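Local coordinates for cadherin-23 (Mus musculus, PDB 5UZ8), which binds calcium ions between its extracellular cadherin repeats and probably serves adhesion and mechanotransduction in hearing, at residues D2-K8 with A33-D38. Residue numbers count along the deposited sequence, not the author numbering.
Sequences DNTPQFK and AAVDPD. With CA (calcium ion), chain H.
Residues 2-8 and 33-38 run antiparallel, their end-to-end directions 157° apart. Residues 3-8 and 33-36 are extended; the chain turns at Pro37 (phi/psi -64/-23), which brings Asp38 round to the calcium. Val35, Asn3 and Lys8 lose the most surface. Val35 forms a hydrogen-bonded pair with Gln6: N to O is 2.9 Å both ways. Lys8 N to Ala33 O (2.9 Å) continues the ladder. Lys8 packs CE against Val35 CG1 at 3.9 Å, on Gln6's side. Phe7 and Ala34 form the non-hydrogen-bonded pair, CA atoms 4.0 Å apart. Their side chains take the other face, with Ala34 CB over the Phe7 ring (4.0 Å to CD1), and turn inward to Ala88 of strand 81-89.

Past Gln6 and Val35 the pairing ends, and Asp36 begins a calcium site. Asn3 donates ND2 to Asp38 OD1 (2.6 Å) and N to Asp38 OD2 (2.9 Å). Calcium is bound by Asn3 O (2.3 Å), Asp36 OD2 (2.3 Å) and OD1 (2.9 Å), Asp38 OD2 (2.5 Å), a water, Asn42 and Asp90. Asp38 N donates to Asp36 OD1 at 2.9 Å, an Asx turn. A linker Asn meeting a DxD motif at a strand end typifies cadherin-repeat calcium sites.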
loop_
_atom_site.group_PDB
_atom_site.type_symbol
_atom_site.label_atom_id
_atom_site.label_comp_id
_atom_site.label_asym_id
_atom_site.label_seq_id
_atom_site.Cartn_x
_atom_site.Cartn_y
_atom_site.Cartn_z
ATOM N N ASP A 2 38.224 -18.056 -58.001
ATOM C CA ASP A 2 39.021 -17.166 -57.088
ATOM C C ASP A 2 38.237 -15.934 -56.570
ATOM O O ASP A 2 38.812 -14.865 -56.331
ATOM C CB ASP A 2 40.340 -16.744 -57.765
ATOM C CG ASP A 2 40.130 -16.142 -59.147
ATOM O OD1 ASP A 2 38.960 -15.845 -59.509
ATOM O OD2 ASP A 2 41.137 -15.989 -59.881
ATOM N N ASN A 3 36.929 -16.094 -56.396
ATOM C CA ASN A 3 36.082 -15.040 -55.838
ATOM C C ASN A 3 35.830 -15.313 -54.336
ATOM O O ASN A 3 35.570 -16.438 -53.954
ATOM C CB ASN A 3 34.756 -14.970 -56.612
ATOM C CG ASN A 3 34.952 -14.555 -58.063
ATOM O OD1 ASN A 3 35.184 -13.386 -58.359
ATOM N ND2 ASN A 3 34.892 -15.522 -58.971
ATOM N N THR A 4 35.970 -14.289 -53.505
ATOM C CA THR A 4 35.649 -14.355 -52.080
ATOM C C THR A 4 34.135 -14.247 -51.881
ATOM O O THR A 4 33.484 -13.495 -52.592
ATOM C CB THR A 4 36.345 -13.189 -51.366
ATOM O OG1 THR A 4 37.735 -13.257 -51.686
ATOM C CG2 THR A 4 36.164 -13.233 -49.847
ATOM N N PRO A 5 33.564 -14.994 -50.912
ATOM C CA PRO A 5 32.142 -14.802 -50.647
ATOM C C PRO A 5 31.803 -13.353 -50.309
ATOM O O PRO A 5 32.583 -12.670 -49.621
ATOM C CB PRO A 5 31.885 -15.716 -49.444
ATOM C CG PRO A 5 32.905 -16.816 -49.597
ATOM C CD PRO A 5 34.115 -16.134 -50.144
ATOM N N GLN A 6 30.640 -12.905 -50.787
ATOM C CA GLN A 6 30.147 -11.585 -50.468
ATOM C C GLN A 6 28.792 -11.682 -49.790
ATOM O O GLN A 6 27.908 -12.396 -50.262
ATOM C CB GLN A 6 29.972 -10.756 -51.737
ATOM C CG GLN A 6 31.188 -10.649 -52.632
ATOM C CD GLN A 6 30.814 -9.996 -53.946
ATOM O OE1 GLN A 6 30.672 -8.782 -54.018
ATOM N NE2 GLN A 6 30.581 -10.795 -54.960
ATOM N N PHE A 7 28.614 -10.916 -48.730
ATOM C CA PHE A 7 27.331 -10.852 -48.052
ATOM C C PHE A 7 26.350 -10.052 -48.882
ATOM O O PHE A 7 26.745 -9.182 -49.680
ATOM C CB PHE A 7 27.479 -10.297 -46.622
ATOM C CG PHE A 7 28.108 -11.298 -45.668
ATOM C CD1 PHE A 7 27.346 -12.333 -45.128
ATOM C CD2 PHE A 7 29.459 -11.228 -45.359
ATOM C CE1 PHE A 7 27.929 -13.260 -44.273
ATOM C CE2 PHE A 7 30.045 -12.148 -44.506
ATOM C CZ PHE A 7 29.287 -13.177 -43.985
ATOM N N LYS A 8 25.086 -10.431 -48.731
ATOM C CA LYS A 8 23.976 -9.846 -49.425
ATOM C C LYS A 8 23.088 -9.065 -48.449
ATOM O O LYS A 8 22.914 -9.480 -47.312
ATOM C CB LYS A 8 23.182 -10.946 -50.118
ATOM C CG LYS A 8 24.036 -11.696 -51.144
ATOM C CD LYS A 8 23.861 -11.115 -52.511
ATOM C CE LYS A 8 22.659 -11.812 -53.133
ATOM N NZ LYS A 8 21.924 -10.885 -53.992
ATOM N N ALA A 33 22.884 -14.147 -45.656
ATOM C CA ALA A 33 23.303 -14.950 -46.769
ATOM C C ALA A 33 24.485 -14.291 -47.449
ATOM O O ALA A 33 24.549 -13.059 -47.548
ATOM C CB ALA A 33 22.168 -15.126 -47.775
ATOM N N ALA A 34 25.409 -15.127 -47.897
ATOM C CA ALA A 34 26.486 -14.710 -48.751
ATOM C C ALA A 34 26.416 -15.511 -50.035
ATOM O O ALA A 34 25.793 -16.573 -50.078
ATOM C CB ALA A 34 27.810 -14.936 -48.064
ATOM N N VAL A 35 27.082 -15.006 -51.068
ATOM C CA VAL A 35 27.157 -15.692 -52.349
ATOM C C VAL A 35 28.599 -15.788 -52.796
ATOM O O VAL A 35 29.417 -14.966 -52.440
ATOM C CB VAL A 35 26.324 -14.999 -53.442
ATOM C CG1 VAL A 35 24.838 -15.035 -53.084
ATOM C CG2 VAL A 35 26.793 -13.571 -53.656
ATOM N N ASP A 36 28.888 -16.821 -53.563
ATOM C CA ASP A 36 30.186 -17.007 -54.150
ATOM C C ASP A 36 29.889 -17.530 -55.539
ATOM O O ASP A 36 29.282 -18.589 -55.657
ATOM C CB ASP A 36 30.981 -18.022 -53.341
ATOM C CG ASP A 36 32.400 -18.173 -53.833
ATOM O OD1 ASP A 36 32.613 -18.496 -55.022
ATOM O OD2 ASP A 36 33.323 -17.978 -53.008
ATOM N N PRO A 37 30.285 -16.789 -56.585
ATOM C CA PRO A 37 29.964 -17.261 -57.952
ATOM C C PRO A 37 30.623 -18.605 -58.398
ATOM O O PRO A 37 30.071 -19.297 -59.263
ATOM C CB PRO A 37 30.394 -16.080 -58.842
ATOM C CG PRO A 37 31.366 -15.296 -58.025
ATOM C CD PRO A 37 30.973 -15.479 -56.585
ATOM N N ASP A 38 31.735 -18.992 -57.768
ATOM C CA ASP A 38 32.596 -20.097 -58.245
ATOM C C ASP A 38 31.949 -21.482 -58.194
ATOM O O ASP A 38 30.926 -21.674 -57.550
ATOM C CB ASP A 38 33.908 -20.138 -57.443
ATOM C CG ASP A 38 34.662 -18.812 -57.470
ATOM O OD1 ASP A 38 34.565 -18.092 -58.494
ATOM O OD2 ASP A 38 35.341 -18.487 -56.460
HETATM CA CA CA H . 35.259 -18.743 -53.983
HETATM O O HOH W 1 37.480 -19.477 -54.561
#